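Deoxyribodipyrimidine photo-lyase (Oryza sativa Japonica Group, PDB 3UMV) catalyses the light-dependent, FAD-requiring splitting of cyclobutane pyrimidine dimers, repairing DNA damaged by ultraviolet radiation. Local coordinates at residues Ser68-Ala73 with Arg107-Phe112; His58-Ala63 with Pro207-Trp212; Pro39-Met44 with Leu128-Leu133. One frame throughout, in Å; residues are numbered along the deposited sequence. Where two conformers were deposited one is given.

Contact 1 of 3, residues Ser68-Ala73 with Arg107-Phe112; sequences SPLAVA and RHLPFF
Strands 70-75 and 111-114 run parallel through this contact, with Val72 paired to Phe111 and Ala73 to Phe112, and Val72 lends both of its backbone polar atoms to the pairing. Val72 N donates to Pro110 O at 3.0 Å, nearly along the C=O axis, and Phe112 N returns a 2.8 Å bond to Val72 O in the carbonyl plane; both are almost straight. Val72 O also receives a CA-H...O contact from Phe111. The side chain of Val72 splits its two methyls between different partners. CG1, anti to the backbone N (chi1 176°), meets the edge of the Phe111 ring with 3.7 Å to CD1, whereas CG2 lies 3.8 Å from Leu109 CD2, the two side chains crossing obliquely. The other Leu109 methyl, CD1, lies 4.0 Å from Leu70 CD2, so Leu109 bridges Leu70 and Val72 on the sheet face packed by helices 54-66 and 87-106. An alanine at Val72 would lose both methyls and would probably loosen the packing of Leu109 and the Phe111 edge. On the face of Ala71 and Ala73, Phe112 has its CG beside the backbone N (chi1 -68°), which carries the ring back alongside the strand, edge toward it: CE2 comes 3.8 Å from Ala71 CB, and Val72 O lies in plane at the ring edge. Helix 120-127 packs on this side. The two strands and helix 87-106 form a beta-alpha-beta unit of the photolyase alpha/beta domain, in which directional backbone bonds set the register and apolar side chains, without any charged pair between them, fill both faces.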
loop_
_atom_site.group_PDB
_atom_site.type_symbol
_atom_site.label_atom_id
_atom_site.label_comp_id
_atom_site.label_asym_id
_atom_site.label_seq_id
_atom_site.Cartn_x
_atom_site.Cartn_y
_atom_site.Cartn_z
ATOM N N SER A 68 -0.653 -29.598 -14.038
ATOM C CA SER A 68 0.172 -28.690 -14.822
ATOM C C SER A 68 1.163 -27.971 -13.919
ATOM O O SER A 68 0.946 -27.882 -12.705
ATOM C CB SER A 68 -0.708 -27.678 -15.548
ATOM O OG SER A 68 -1.614 -28.340 -16.418
ATOM N N PRO A 69 2.267 -27.477 -14.502
ATOM C CA PRO A 69 3.291 -26.757 -13.737
ATOM C C PRO A 69 2.868 -25.333 -13.388
ATOM O O PRO A 69 1.931 -24.795 -13.984
ATOM C CB PRO A 69 4.486 -26.736 -14.690
ATOM C CG PRO A 69 3.887 -26.799 -16.036
ATOM C CD PRO A 69 2.660 -27.664 -15.909
ATOM N N LEU A 70 3.582 -24.747 -12.431
ATOM C CA LEU A 70 3.248 -23.447 -11.850
ATOM C C LEU A 70 4.462 -22.528 -11.881
ATOM O O LEU A 70 5.561 -22.942 -11.511
ATOM C CB LEU A 70 2.818 -23.633 -10.396
ATOM C CG LEU A 70 2.542 -22.355 -9.585
ATOM C CD1 LEU A 70 1.343 -21.615 -10.126
ATOM C CD2 LEU A 70 2.338 -22.682 -8.123
ATOM N N ALA A 71 4.261 -21.287 -12.321
ATOM C CA ALA A 71 5.329 -20.290 -12.346
ATOM C C ALA A 71 4.844 -18.953 -11.794
ATOM O O ALA A 71 3.651 -18.650 -11.859
ATOM C CB ALA A 71 5.850 -20.095 -13.747
ATOM N N VAL A 72 5.771 -18.173 -11.242
ATOM C CA VAL A 72 5.487 -16.806 -10.803
ATOM C C VAL A 72 6.214 -15.846 -11.741
ATOM O O VAL A 72 7.356 -16.101 -12.143
ATOM C CB VAL A 72 5.970 -16.555 -9.352
ATOM C CG1 VAL A 72 5.752 -15.096 -8.966
ATOM C CG2 VAL A 72 5.277 -17.500 -8.379
ATOM N N ALA A 73 5.550 -14.757 -12.113
ATOM C CA ALA A 73 6.168 -13.729 -12.944
ATOM C C ALA A 73 5.944 -12.356 -12.335
ATOM O O ALA A 73 4.849 -12.057 -11.870
ATOM C CB ALA A 73 5.609 -13.776 -14.375
ATOM N N ARG A 107 12.455 -23.504 -3.140
ATOM C CA ARG A 107 11.222 -24.287 -3.272
ATOM C C ARG A 107 11.033 -24.884 -4.662
ATOM O O ARG A 107 10.020 -25.538 -4.916
ATOM C CB ARG A 107 9.993 -23.417 -3.024
ATOM C CG ARG A 107 9.804 -22.888 -1.635
ATOM C CD ARG A 107 8.433 -22.247 -1.569
ATOM N NE ARG A 107 8.244 -21.411 -0.392
ATOM C CZ ARG A 107 7.052 -21.033 0.053
ATOM N NH1 ARG A 107 6.950 -20.265 1.133
ATOM N NH2 ARG A 107 5.957 -21.435 -0.580
ATOM N N HIS A 108 11.967 -24.613 -5.569
ATOM C CA HIS A 108 11.834 -25.025 -6.968
ATOM C C HIS A 108 10.615 -24.408 -7.650
ATOM O O HIS A 108 10.028 -25.000 -8.554
ATOM C CB HIS A 108 11.821 -26.552 -7.091
ATOM C CG HIS A 108 13.006 -27.209 -6.458
ATOM N ND1 HIS A 108 14.267 -27.163 -7.013
ATOM C CD2 HIS A 108 13.128 -27.904 -5.302
ATOM C CE1 HIS A 108 15.113 -27.811 -6.232
ATOM N NE2 HIS A 108 14.446 -28.272 -5.187
ATOM N N LEU A 109 10.239 -23.214 -7.198
ATOM C CA LEU A 109 9.202 -22.422 -7.844
ATOM C C LEU A 109 9.883 -21.386 -8.732
ATOM O O LEU A 109 10.595 -20.509 -8.242
ATOM C CB LEU A 109 8.327 -21.736 -6.787
ATOM C CG LEU A 109 7.214 -20.774 -7.218
ATOM C CD1 LEU A 109 6.139 -21.465 -8.050
ATOM C CD2 LEU A 109 6.602 -20.133 -5.990
ATOM N N PRO A 110 9.681 -21.503 -10.049
ATOM C CA PRO A 110 10.277 -20.627 -11.062
ATOM C C PRO A 110 9.801 -19.193 -10.887
ATOM O O PRO A 110 8.600 -18.969 -10.764
ATOM C CB PRO A 110 9.731 -21.195 -12.378
ATOM C CG PRO A 110 9.293 -22.575 -12.055
ATOM C CD PRO A 110 8.812 -22.530 -10.648
ATOM N N PHE A 111 10.728 -18.239 -10.876
ATOM C CA PHE A 111 10.368 -16.829 -10.736
ATOM C C PHE A 111 10.894 -16.071 -11.948
ATOM O O PHE A 111 12.102 -15.925 -12.111
ATOM C CB PHE A 111 10.957 -16.254 -9.439
ATOM C CG PHE A 111 10.653 -14.789 -9.208
ATOM C CD1 PHE A 111 9.404 -14.378 -8.762
ATOM C CD2 PHE A 111 11.633 -13.830 -9.411
ATOM C CE1 PHE A 111 9.135 -13.016 -8.533
ATOM C CE2 PHE A 111 11.369 -12.481 -9.191
ATOM C CZ PHE A 111 10.114 -12.078 -8.748
ATOM N N PHE A 112 9.983 -15.591 -12.793
ATOM C CA PHE A 112 10.351 -14.786 -13.955
ATOM C C PHE A 112 10.337 -13.295 -13.615
ATOM O O PHE A 112 9.310 -12.757 -13.206
ATOM C CB PHE A 112 9.374 -15.028 -15.107
ATOM C CG PHE A 112 9.459 -16.410 -15.698
ATOM C CD1 PHE A 112 10.246 -16.656 -16.807
ATOM C CD2 PHE A 112 8.746 -17.457 -15.142
ATOM C CE1 PHE A 112 10.324 -17.931 -17.358
ATOM C CE2 PHE A 112 8.818 -18.743 -15.687
ATOM C CZ PHE A 112 9.608 -18.977 -16.796
#

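Contact 2 of 3, residues His58-Ala63 with Pro207-Trp212; sequences HAAGLA and PAVVPW
Val209 turns CG1 anti to its carbonyl carbon (chi1 -61°) and leaves CG2 in the crowded position between N and the carbonyl carbon, so that CG1 is the branch presented to the helix. The partner is helix 54-66, which connects the parallel strands 40-44 and 70-75 in a beta-alpha-beta unit of the photolyase alpha/beta domain; residues 207-212 form an irregular, extended segment running past it. Val209 CG1 sits beside the helix backbone, 3.8 Å from Ala63 CB and equally near Ala60 O. Pro207 meets the preceding part of the same surface: its CD lies 3.8 Å from Ala60 CB, and CG approaches Gly61 at 4.1 Å from its N. Ala60 and Ala63, with single methyls turned to the segment, let a proline ring and a valine branch lie close to the main chain. Ala59, Ala60 and Ala63 also touch Leu70 of the sheet, so Ala60 and Ala63 are held between the strand and the loop. No direct hydrogen bond links the two segments. Polar continuity comes instead from one water, which accepts from Val210 N at 2.9 Å and donates a weak bond of 3.2 Å to Ala63 O.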
loop_
_atom_site.group_PDB
_atom_site.type_symbol
_atom_site.label_atom_id
_atom_site.label_comp_id
_atom_site.label_asym_id
_atom_site.label_seq_id
_atom_site.Cartn_x
_atom_site.Cartn_y
_atom_site.Cartn_z
ATOM N N HIS A 58 -4.337 -19.790 -5.148
ATOM C CA HIS A 58 -5.296 -20.064 -6.208
ATOM C C HIS A 58 -4.606 -20.633 -7.449
ATOM O O HIS A 58 -5.054 -21.624 -8.018
ATOM C CB HIS A 58 -6.085 -18.806 -6.569
ATOM C CG HIS A 58 -7.162 -19.054 -7.577
ATOM N ND1 HIS A 58 -7.206 -18.416 -8.799
ATOM C CD2 HIS A 58 -8.224 -19.892 -7.552
ATOM C CE1 HIS A 58 -8.257 -18.840 -9.479
ATOM N NE2 HIS A 58 -8.892 -19.735 -8.744
ATOM N N ALA A 59 -3.503 -20.010 -7.857
ATOM C CA ALA A 59 -2.751 -20.491 -9.011
ATOM C C ALA A 59 -2.292 -21.933 -8.777
ATOM O O ALA A 59 -2.488 -22.786 -9.625
ATOM C CB ALA A 59 -1.564 -19.568 -9.322
ATOM N N ALA A 60 -1.684 -22.186 -7.620
ATOM C CA ALA A 60 -1.192 -23.517 -7.270
ATOM C C ALA A 60 -2.334 -24.514 -7.262
ATOM O O ALA A 60 -2.169 -25.647 -7.693
ATOM C CB ALA A 60 -0.507 -23.507 -5.902
ATOM N N GLY A 61 -3.491 -24.098 -6.761
ATOM C CA GLY A 61 -4.642 -24.988 -6.735
ATOM C C GLY A 61 -5.130 -25.335 -8.130
ATOM O O GLY A 61 -5.586 -26.454 -8.373
ATOM N N LEU A 62 -5.044 -24.380 -9.052
ATOM C CA LEU A 62 -5.447 -24.622 -10.434
ATOM C C LEU A 62 -4.447 -25.559 -11.087
ATOM O O LEU A 62 -4.827 -26.489 -11.812
ATOM C CB LEU A 62 -5.519 -23.307 -11.224
ATOM C CG LEU A 62 -6.644 -22.324 -10.886
ATOM C CD1 LEU A 62 -6.574 -21.087 -11.782
ATOM C CD2 LEU A 62 -8.011 -22.981 -10.981
ATOM N N ALA A 63 -3.166 -25.312 -10.819
ATOM C CA ALA A 63 -2.076 -26.142 -11.326
ATOM C C ALA A 63 -2.203 -27.584 -10.841
ATOM O O ALA A 63 -2.213 -28.514 -11.646
ATOM C CB ALA A 63 -0.734 -25.558 -10.898
ATOM N N PRO A 207 -0.548 -26.191 -2.302
ATOM C CA PRO A 207 -0.718 -27.533 -2.866
ATOM C C PRO A 207 0.526 -27.920 -3.653
ATOM O O PRO A 207 1.142 -27.057 -4.282
ATOM C CB PRO A 207 -1.894 -27.358 -3.832
ATOM C CG PRO A 207 -2.654 -26.182 -3.304
ATOM C CD PRO A 207 -1.610 -25.264 -2.736
ATOM N N ALA A 208 0.899 -29.191 -3.624
ATOM C CA ALA A 208 2.038 -29.637 -4.408
ATOM C C ALA A 208 1.680 -29.575 -5.889
ATOM O O ALA A 208 0.528 -29.798 -6.268
ATOM C CB ALA A 208 2.447 -31.048 -4.012
ATOM N N VAL A 209 2.669 -29.259 -6.720
ATOM C CA VAL A 209 2.477 -29.203 -8.162
ATOM C C VAL A 209 3.601 -29.976 -8.847
ATOM O O VAL A 209 4.693 -30.113 -8.292
ATOM C CB VAL A 209 2.471 -27.751 -8.684
ATOM C CG1 VAL A 209 1.324 -26.967 -8.063
ATOM C CG2 VAL A 209 3.796 -27.080 -8.391
ATOM N N VAL A 210 3.335 -30.474 -10.051
ATOM C CA VAL A 210 4.354 -31.214 -10.790
ATOM C C VAL A 210 5.545 -30.297 -11.051
ATOM O O VAL A 210 5.388 -29.082 -11.128
ATOM C CB VAL A 210 3.813 -31.794 -12.120
ATOM C CG1 VAL A 210 2.597 -32.670 -11.864
ATOM C CG2 VAL A 210 3.473 -30.686 -13.099
ATOM N N PRO A 211 6.747 -30.874 -11.179
ATOM C CA PRO A 211 7.936 -30.037 -11.350
ATOM C C PRO A 211 7.904 -29.220 -12.638
ATOM O O PRO A 211 7.228 -29.585 -13.604
ATOM C CB PRO A 211 9.082 -31.055 -11.391
ATOM C CG PRO A 211 8.435 -32.343 -11.754
ATOM C CD PRO A 211 7.078 -32.307 -11.145
ATOM N N TRP A 212 8.650 -28.123 -12.650
ATOM C CA TRP A 212 8.692 -27.256 -13.813
ATOM C C TRP A 212 9.641 -27.791 -14.869
ATOM O O TRP A 212 10.827 -28.005 -14.608
ATOM C CB TRP A 212 9.103 -25.843 -13.412
ATOM C CG TRP A 212 9.086 -24.881 -14.548
ATOM C CD1 TRP A 212 10.132 -24.553 -15.356
ATOM C CD2 TRP A 212 7.967 -24.110 -15.003
ATOM N NE1 TRP A 212 9.738 -23.622 -16.290
ATOM C CE2 TRP A 212 8.413 -23.330 -16.090
ATOM C CE3 TRP A 212 6.635 -24.004 -14.599
ATOM C CZ2 TRP A 212 7.571 -22.463 -16.783
ATOM C CZ3 TRP A 212 5.802 -23.131 -15.278
ATOM C CH2 TRP A 212 6.274 -22.373 -16.359
HETATM O O HOH W 1 0.617 -29.701 -10.671
#

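Contact 3 of 3, residues Pro39-Met44 with Leu128-Leu133; sequences PVVYWM and LGASTL
Pro39 O is held by one well-defined hydrogen bond, from Ser131 N at 2.9 Å and in the carbonyl plane. Ser131 OG, placed between its own N and carbonyl carbon (chi1 60°), also stands close to that oxygen, but its firmer partner is Gly38 O. The grip lies at the start of the pairing between strands 40-44 and 132-135, neighbouring parallel strands in the middle of the Rossmann-like sheet of the photolyase alpha/beta domain. Further along, Val41 N donates to Thr132 O at 3.0 Å, with a nearly straight N-H...O angle of 173°. Just before strand 132-135, helix 120-127 ends in a Schellman motif with Gly129 at positive phi, and the emerging chain bends round the proline: Pro39 CD lies 3.5 Å from both Leu128 O and Gly129 O. Val41 CG2, anti to the carbonyl carbon, meets Leu128 CD1 at 3.9 Å, the two side chains crossing at about a right angle, and Ala130 CB adds to the same patch. Helices 120-127 and 141-157 pack over the face bearing Val41, Trp43 and Leu133, while Val40 and Thr132 face helix 54-66. Leu133, its CG anti to the backbone N (chi1 171°), reaches across with CD1 to the neighbouring strand, 3.7 Å from Val41 O and 3.8 Å from Trp43 CB.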
loop_
_atom_site.group_PDB
_atom_site.type_symbol
_atom_site.label_atom_id
_atom_site.label_comp_id
_atom_site.label_asym_id
_atom_site.label_seq_id
_atom_site.Cartn_x
_atom_site.Cartn_y
_atom_site.Cartn_z
ATOM N N PRO A 39 0.754 -24.685 -18.374
ATOM C CA PRO A 39 1.219 -24.048 -17.136
ATOM C C PRO A 39 0.235 -23.016 -16.586
ATOM O O PRO A 39 -0.535 -22.411 -17.335
ATOM C CB PRO A 39 2.509 -23.346 -17.568
ATOM C CG PRO A 39 3.006 -24.182 -18.751
ATOM C CD PRO A 39 1.755 -24.627 -19.454
ATOM N N VAL A 40 0.264 -22.825 -15.273
ATOM C CA VAL A 40 -0.438 -21.721 -14.643
ATOM C C VAL A 40 0.604 -20.671 -14.271
ATOM O O VAL A 40 1.653 -21.004 -13.709
ATOM C CB VAL A 40 -1.177 -22.174 -13.364
ATOM C CG1 VAL A 40 -1.830 -20.968 -12.668
ATOM C CG2 VAL A 40 -2.203 -23.273 -13.701
ATOM N N VAL A 41 0.329 -19.411 -14.605
ATOM C CA VAL A 41 1.253 -18.325 -14.293
ATOM C C VAL A 41 0.590 -17.344 -13.343
ATOM O O VAL A 41 -0.501 -16.855 -13.635
ATOM C CB VAL A 41 1.654 -17.546 -15.553
ATOM C CG1 VAL A 41 2.573 -16.368 -15.193
ATOM C CG2 VAL A 41 2.319 -18.473 -16.558
ATOM N N TYR A 42 1.241 -17.076 -12.207
ATOM C CA TYR A 42 0.798 -16.035 -11.293
ATOM C C TYR A 42 1.605 -14.771 -11.582
ATOM O O TYR A 42 2.825 -14.736 -11.392
ATOM C CB TYR A 42 0.952 -16.474 -9.824
ATOM C CG TYR A 42 0.862 -15.353 -8.804
ATOM C CD1 TYR A 42 -0.035 -14.297 -8.962
ATOM C CD2 TYR A 42 1.665 -15.360 -7.660
ATOM C CE1 TYR A 42 -0.110 -13.262 -8.035
ATOM C CE2 TYR A 42 1.589 -14.326 -6.711
ATOM C CZ TYR A 42 0.693 -13.292 -6.900
ATOM O OH TYR A 42 0.604 -12.277 -5.967
ATOM N N TRP A 43 0.919 -13.768 -12.115
ATOM C CA TRP A 43 1.505 -12.455 -12.315
ATOM C C TRP A 43 1.436 -11.711 -10.985
ATOM O O TRP A 43 0.398 -11.178 -10.610
ATOM C CB TRP A 43 0.758 -11.707 -13.431
ATOM C CG TRP A 43 1.183 -10.265 -13.604
ATOM C CD1 TRP A 43 2.295 -9.664 -13.077
ATOM C CD2 TRP A 43 0.483 -9.239 -14.332
ATOM N NE1 TRP A 43 2.338 -8.348 -13.448
ATOM C CE2 TRP A 43 1.238 -8.056 -14.213
ATOM C CE3 TRP A 43 -0.707 -9.210 -15.075
ATOM C CZ2 TRP A 43 0.840 -6.842 -14.806
ATOM C CZ3 TRP A 43 -1.098 -7.999 -15.672
ATOM C CH2 TRP A 43 -0.326 -6.841 -15.531
ATOM N N MET A 44 2.550 -11.737 -10.257
ATOM C CA MET A 44 2.678 -11.057 -8.977
ATOM C C MET A 44 2.888 -9.568 -9.201
ATOM O O MET A 44 3.765 -9.180 -9.965
ATOM C CB MET A 44 3.893 -11.628 -8.250
ATOM C CG MET A 44 4.168 -11.005 -6.883
ATOM S SD MET A 44 5.692 -11.683 -6.196
ATOM C CE MET A 44 5.136 -13.244 -5.512
ATOM N N LEU A 128 4.870 -20.130 -23.187
ATOM C CA LEU A 128 4.720 -21.293 -22.321
ATOM C C LEU A 128 3.506 -22.123 -22.691
ATOM O O LEU A 128 3.341 -23.241 -22.204
ATOM C CB LEU A 128 4.555 -20.843 -20.866
ATOM C CG LEU A 128 5.691 -20.139 -20.152
ATOM C CD1 LEU A 128 5.245 -19.751 -18.728
ATOM C CD2 LEU A 128 6.932 -21.009 -20.128
ATOM N N GLY A 129 2.637 -21.564 -23.526
ATOM C CA GLY A 129 1.351 -22.178 -23.780
ATOM C C GLY A 129 0.549 -22.321 -22.498
ATOM O O GLY A 129 -0.008 -23.384 -22.231
ATOM N N ALA A 130 0.491 -21.244 -21.716
ATOM C CA ALA A 130 -0.189 -21.254 -20.421
ATOM C C ALA A 130 -1.694 -21.453 -20.576
ATOM O O ALA A 130 -2.301 -20.993 -21.545
ATOM C CB ALA A 130 0.108 -19.962 -19.633
ATOM N N SER A 131 -2.286 -22.155 -19.620
ATOM C CA SER A 131 -3.726 -22.366 -19.604
ATOM C C SER A 131 -4.403 -21.216 -18.876
ATOM O O SER A 131 -5.461 -20.745 -19.285
ATOM C CB SER A 131 -4.052 -23.674 -18.896
ATOM O OG SER A 131 -3.573 -23.642 -17.564
ATOM N N THR A 132 -3.788 -20.770 -17.786
ATOM C CA THR A 132 -4.377 -19.714 -16.972
ATOM C C THR A 132 -3.356 -18.682 -16.505
ATOM O O THR A 132 -2.254 -19.031 -16.096
ATOM C CB THR A 132 -5.099 -20.298 -15.740
ATOM O OG1 THR A 132 -5.998 -21.334 -16.161
ATOM C CG2 THR A 132 -5.893 -19.212 -15.007
ATOM N N LEU A 133 -3.742 -17.412 -16.574
ATOM C CA LEU A 133 -3.002 -16.335 -15.934
ATOM C C LEU A 133 -3.783 -15.888 -14.706
ATOM O O LEU A 133 -4.972 -15.600 -14.802
ATOM C CB LEU A 133 -2.850 -15.154 -16.899
ATOM C CG LEU A 133 -2.276 -13.850 -16.327
ATOM C CD1 LEU A 133 -0.811 -14.007 -15.994
ATOM C CD2 LEU A 133 -2.476 -12.706 -17.316
#

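Contacts 1 and 3, whose centres are about 9 Å apart, each join a pair of neighbouring strands in one sheet: strand 40-44 pairs with 132-135 on one edge and with 70-75 on the other, where Ala73 N to Tyr42 O and Ala73 O to Met44 N, both 2.8 Å, are probable hydrogen bonds. Contact 2 adds the helix between strands 40-44 and 70-75, and its Trp212 reaches into both sheet contacts, with CG 3.4 Å from Pro110 CG and CH2 3.7 Å from Leu128 CD1. All three lie away from the annotated FAD-binding residues; the side chain of Phe112 in contact 1 lies about 4 Å from a bound urea, whose pocket it helps to line.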